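Local coordinates for protein carbohydrate esterase family 2 (CE2) (Chaetomium olivicolor, PDB 4XVH) that probably removes acetyl groups from xylan and related plant polysaccharides, pairing an SGNH-type esterase domain with a jelly-roll, carbohydrate-binding-like domain, at residues V22-T27 with G99-T104. Residues are numbered along the deposited sequence; the frame is centred on the assembly and turned at random. Where two conformers were deposited one is given.
Sequences VSFAFT and GHFVPT
Thr27 lays its methyl over one face of the His100 imidazole, with CG2 3.5 Å from the ring centroid in a CH-pi contact displaced toward CE1 and NE2. The imidazole travels alongside the threonine rather than across it: chi1 of 60° puts CG between the backbone N and the carbonyl carbon of His100, and from there the ring turns a face to the methyl. Beneath them the main chains are bonded in both directions: Thr27 N reaches His100 O at 2.8 Å, and His100 N returns a more bent bond to Thr27 O. On this same side of the sheet Val102 follows, CG1 against Thr27 CG2 and CG2 3.7 Å from Ala25 CB. The strands belong to the jelly-roll beta-sandwich of the N-terminal domain, where the short strand 100-102 runs antiparallel to the end of strand 21-28, just after strand 88-97 of the opposing sheet. Phe101 points the other way, into the sandwich, where it meets Phe24 and Ile95 of strand 88-97. Its CE1 lies 3.7 Å from Phe24 CD2, which sits at the edge of the Phe101 ring and in its plane; the ring planes are turned 77° apart. An alanine in place of Phe101 would probably open a gap beside Phe24 CD2 and Ile95, leaving that part of the Phe24 ring less closely packed. Further along, the pairing frays: Val102 N still bonds Ala25 O at 3.0 Å, from above the carbonyl plane, but a water takes over the return link, accepting from Ala25 N and donating to Val102 O, 2.7 Å from that oxygen.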
ATOM      1  N   VAL A  22      13.538  -4.114  -3.260  1.00 18.02           N
ATOM      2  CA  VAL A  22      14.353  -5.236  -3.740  1.00 19.58           C
ATOM      3  C   VAL A  22      14.815  -6.083  -2.570  1.00 20.16           C
ATOM      4  O   VAL A  22      14.939  -5.584  -1.426  1.00 18.63           O
ATOM      5  CB  VAL A  22      15.597  -4.773  -4.544  1.00 24.11           C
ATOM      6  CG1 VAL A  22      15.198  -4.076  -5.860  1.00 23.80           C
ATOM      7  CG2 VAL A  22      16.507  -3.863  -3.682  1.00 22.44           C
ATOM      8  N   SER A  23      15.024  -7.367  -2.828  1.00 20.00           N
ATOM      9  CA  SER A  23      15.559  -8.276  -1.832  0.50 20.03           C
ATOM     10  C   SER A  23      16.709  -9.062  -2.450  1.00 21.44           C
ATOM     11  O   SER A  23      16.586  -9.546  -3.583  1.00 22.00           O
ATOM     12  CB  SER A  23      14.456  -9.225  -1.316  0.50 20.01           C
ATOM     13  OG  SER A  23      14.997 -10.395  -0.703  0.50 20.13           O
ATOM     14  N   PHE A  24      17.809  -9.216  -1.731  1.00 22.82           N
ATOM     15  CA  PHE A  24      18.912 -10.010  -2.254  1.00 24.07           C
ATOM     16  C   PHE A  24      19.781 -10.471  -1.099  1.00 26.06           C
ATOM     17  O   PHE A  24      19.537 -10.111   0.067  1.00 25.26           O
ATOM     18  CB  PHE A  24      19.718  -9.217  -3.312  1.00 23.07           C
ATOM     19  CG  PHE A  24      20.362  -7.929  -2.801  1.00 23.16           C
ATOM     20  CD1 PHE A  24      19.671  -6.727  -2.837  1.00 22.06           C
ATOM     21  CD2 PHE A  24      21.681  -7.929  -2.341  1.00 24.65           C
ATOM     22  CE1 PHE A  24      20.277  -5.534  -2.382  1.00 22.57           C
ATOM     23  CE2 PHE A  24      22.307  -6.749  -1.875  1.00 24.57           C
ATOM     24  CZ  PHE A  24      21.604  -5.549  -1.902  1.00 23.23           C
ATOM     25  N   ALA A  25      20.755 -11.315  -1.404  1.00 27.29           N
ATOM     26  CA  ALA A  25      21.698 -11.734  -0.388  1.00 28.87           C
ATOM     27  C   ALA A  25      23.078 -11.717  -1.014  1.00 30.95           C
ATOM     28  O   ALA A  25      23.218 -11.880  -2.238  1.00 31.54           O
ATOM     29  CB  ALA A  25      21.344 -13.116   0.148  1.00 29.74           C
ATOM     30  N   PHE A  26      24.100 -11.492  -0.197  1.00 31.14           N
ATOM     31  CA  PHE A  26      25.450 -11.502  -0.715  1.00 32.16           C
ATOM     32  C   PHE A  26      26.387 -12.077   0.334  1.00 33.51           C
ATOM     33  O   PHE A  26      26.033 -12.194   1.518  1.00 32.67           O
ATOM     34  CB  PHE A  26      25.901 -10.091  -1.122  1.00 32.03           C
ATOM     35  CG  PHE A  26      26.103  -9.151   0.044  1.00 31.94           C
ATOM     36  CD1 PHE A  26      25.017  -8.521   0.647  1.00 30.70           C
ATOM     37  CD2 PHE A  26      27.373  -8.880   0.519  1.00 33.20           C
ATOM     38  CE1 PHE A  26      25.191  -7.659   1.709  1.00 30.61           C
ATOM     39  CE2 PHE A  26      27.563  -8.020   1.593  1.00 33.43           C
ATOM     40  CZ  PHE A  26      26.480  -7.406   2.190  1.00 32.04           C
ATOM     41  N   THR A  27      27.587 -12.440  -0.099  1.00 33.49           N
ATOM     42  CA  THR A  27      28.609 -12.702   0.879  1.00 30.48           C
ATOM     43  C   THR A  27      29.765 -11.734   0.652  1.00 33.20           C
ATOM     44  O   THR A  27      30.209 -11.510  -0.467  1.00 32.39           O
ATOM     45  CB  THR A  27      29.058 -14.160   0.842  1.00 33.31           C
ATOM     46  OG1 THR A  27      29.944 -14.395   1.942  1.00 35.00           O
ATOM     47  CG2 THR A  27      29.746 -14.489  -0.462  1.00 34.30           C
ATOM     48  N   GLY A  99      31.861  -8.665  -2.632  1.00 39.44           N
ATOM     49  CA  GLY A  99      32.118 -10.098  -2.668  1.00 40.23           C
ATOM     50  C   GLY A  99      31.317 -10.686  -3.814  1.00 40.41           C
ATOM     51  O   GLY A  99      31.573 -10.360  -4.973  1.00 41.48           O
ATOM     52  N   HIS A 100      30.338 -11.533  -3.516  1.00 39.53           N
ATOM     53  CA  HIS A 100      29.423 -11.944  -4.571  1.00 40.08           C
ATOM     54  C   HIS A 100      28.008 -12.226  -4.070  1.00 38.93           C
ATOM     55  O   HIS A 100      27.775 -12.443  -2.872  1.00 38.19           O
ATOM     56  CB  HIS A 100      29.971 -13.164  -5.312  1.00 44.98           C
ATOM     57  CG  HIS A 100      30.176 -14.362  -4.445  1.00 48.20           C
ATOM     58  ND1 HIS A 100      31.377 -14.633  -3.832  1.00 49.96           N
ATOM     59  CD2 HIS A 100      29.333 -15.361  -4.086  1.00 49.80           C
ATOM     60  CE1 HIS A 100      31.271 -15.755  -3.140  1.00 52.38           C
ATOM     61  NE2 HIS A 100      30.042 -16.218  -3.278  1.00 51.95           N
ATOM     62  N   PHE A 101      27.063 -12.204  -5.008  1.00 38.37           N
ATOM     63  CA  PHE A 101      25.665 -12.480  -4.703  1.00 37.72           C
ATOM     64  C   PHE A 101      25.444 -13.963  -4.463  1.00 39.36           C
ATOM     65  O   PHE A 101      26.069 -14.797  -5.091  1.00 40.52           O
ATOM     66  CB  PHE A 101      24.780 -11.965  -5.825  1.00 38.84           C
ATOM     67  CG  PHE A 101      24.805 -10.467  -5.947  1.00 39.00           C
ATOM     68  CD1 PHE A 101      24.160  -9.673  -4.998  1.00 37.72           C
ATOM     69  CD2 PHE A 101      25.492  -9.849  -6.982  1.00 39.62           C
ATOM     70  CE1 PHE A 101      24.206  -8.287  -5.073  1.00 36.41           C
ATOM     71  CE2 PHE A 101      25.530  -8.463  -7.078  1.00 38.56           C
ATOM     72  CZ  PHE A 101      24.884  -7.680  -6.117  1.00 37.03           C
ATOM     73  N   VAL A 102      24.597 -14.287  -3.504  1.00 40.38           N
ATOM     74  CA  VAL A 102      24.322 -15.671  -3.190  1.00 44.89           C
ATOM     75  C   VAL A 102      22.818 -15.829  -3.256  1.00 48.16           C
ATOM     76  O   VAL A 102      22.111 -14.838  -3.249  1.00 45.80           O
ATOM     77  CB  VAL A 102      24.896 -16.076  -1.811  1.00 44.63           C
ATOM     78  CG1 VAL A 102      26.436 -15.999  -1.836  1.00 40.11           C
ATOM     79  CG2 VAL A 102      24.303 -15.215  -0.696  1.00 37.16           C
ATOM     80  N   PRO A 103      22.327 -17.067  -3.379  1.00 56.17           N
ATOM     81  CA  PRO A 103      20.885 -17.258  -3.563  1.00 61.56           C
ATOM     82  C   PRO A 103      20.030 -16.697  -2.430  1.00 68.05           C
ATOM     83  O   PRO A 103      20.386 -16.808  -1.249  1.00 66.95           O
ATOM     84  CB  PRO A 103      20.748 -18.781  -3.639  1.00 62.23           C
ATOM     85  CG  PRO A 103      22.035 -19.225  -4.217  1.00 62.65           C
ATOM     86  CD  PRO A 103      23.076 -18.315  -3.625  1.00 59.52           C
ATOM     87  N   THR A 104      18.916 -16.074  -2.826  1.00 75.59           N
ATOM     88  CA  THR A 104      17.889 -15.578  -1.917  1.00 79.30           C
ATOM     89  C   THR A 104      17.073 -16.764  -1.439  1.00 78.58           C
ATOM     90  O   THR A 104      16.906 -17.735  -2.182  1.00 81.35           O
ATOM     91  CB  THR A 104      16.955 -14.566  -2.621  1.00 85.97           C
ATOM     92  OG1 THR A 104      16.096 -13.944  -1.657  1.00 89.18           O
ATOM     93  CG2 THR A 104      16.107 -15.240  -3.689  1.00 90.28           C
TER
HETATM   94  O   HOH W   1      20.728 -12.580  -3.788  1.00 33.57           O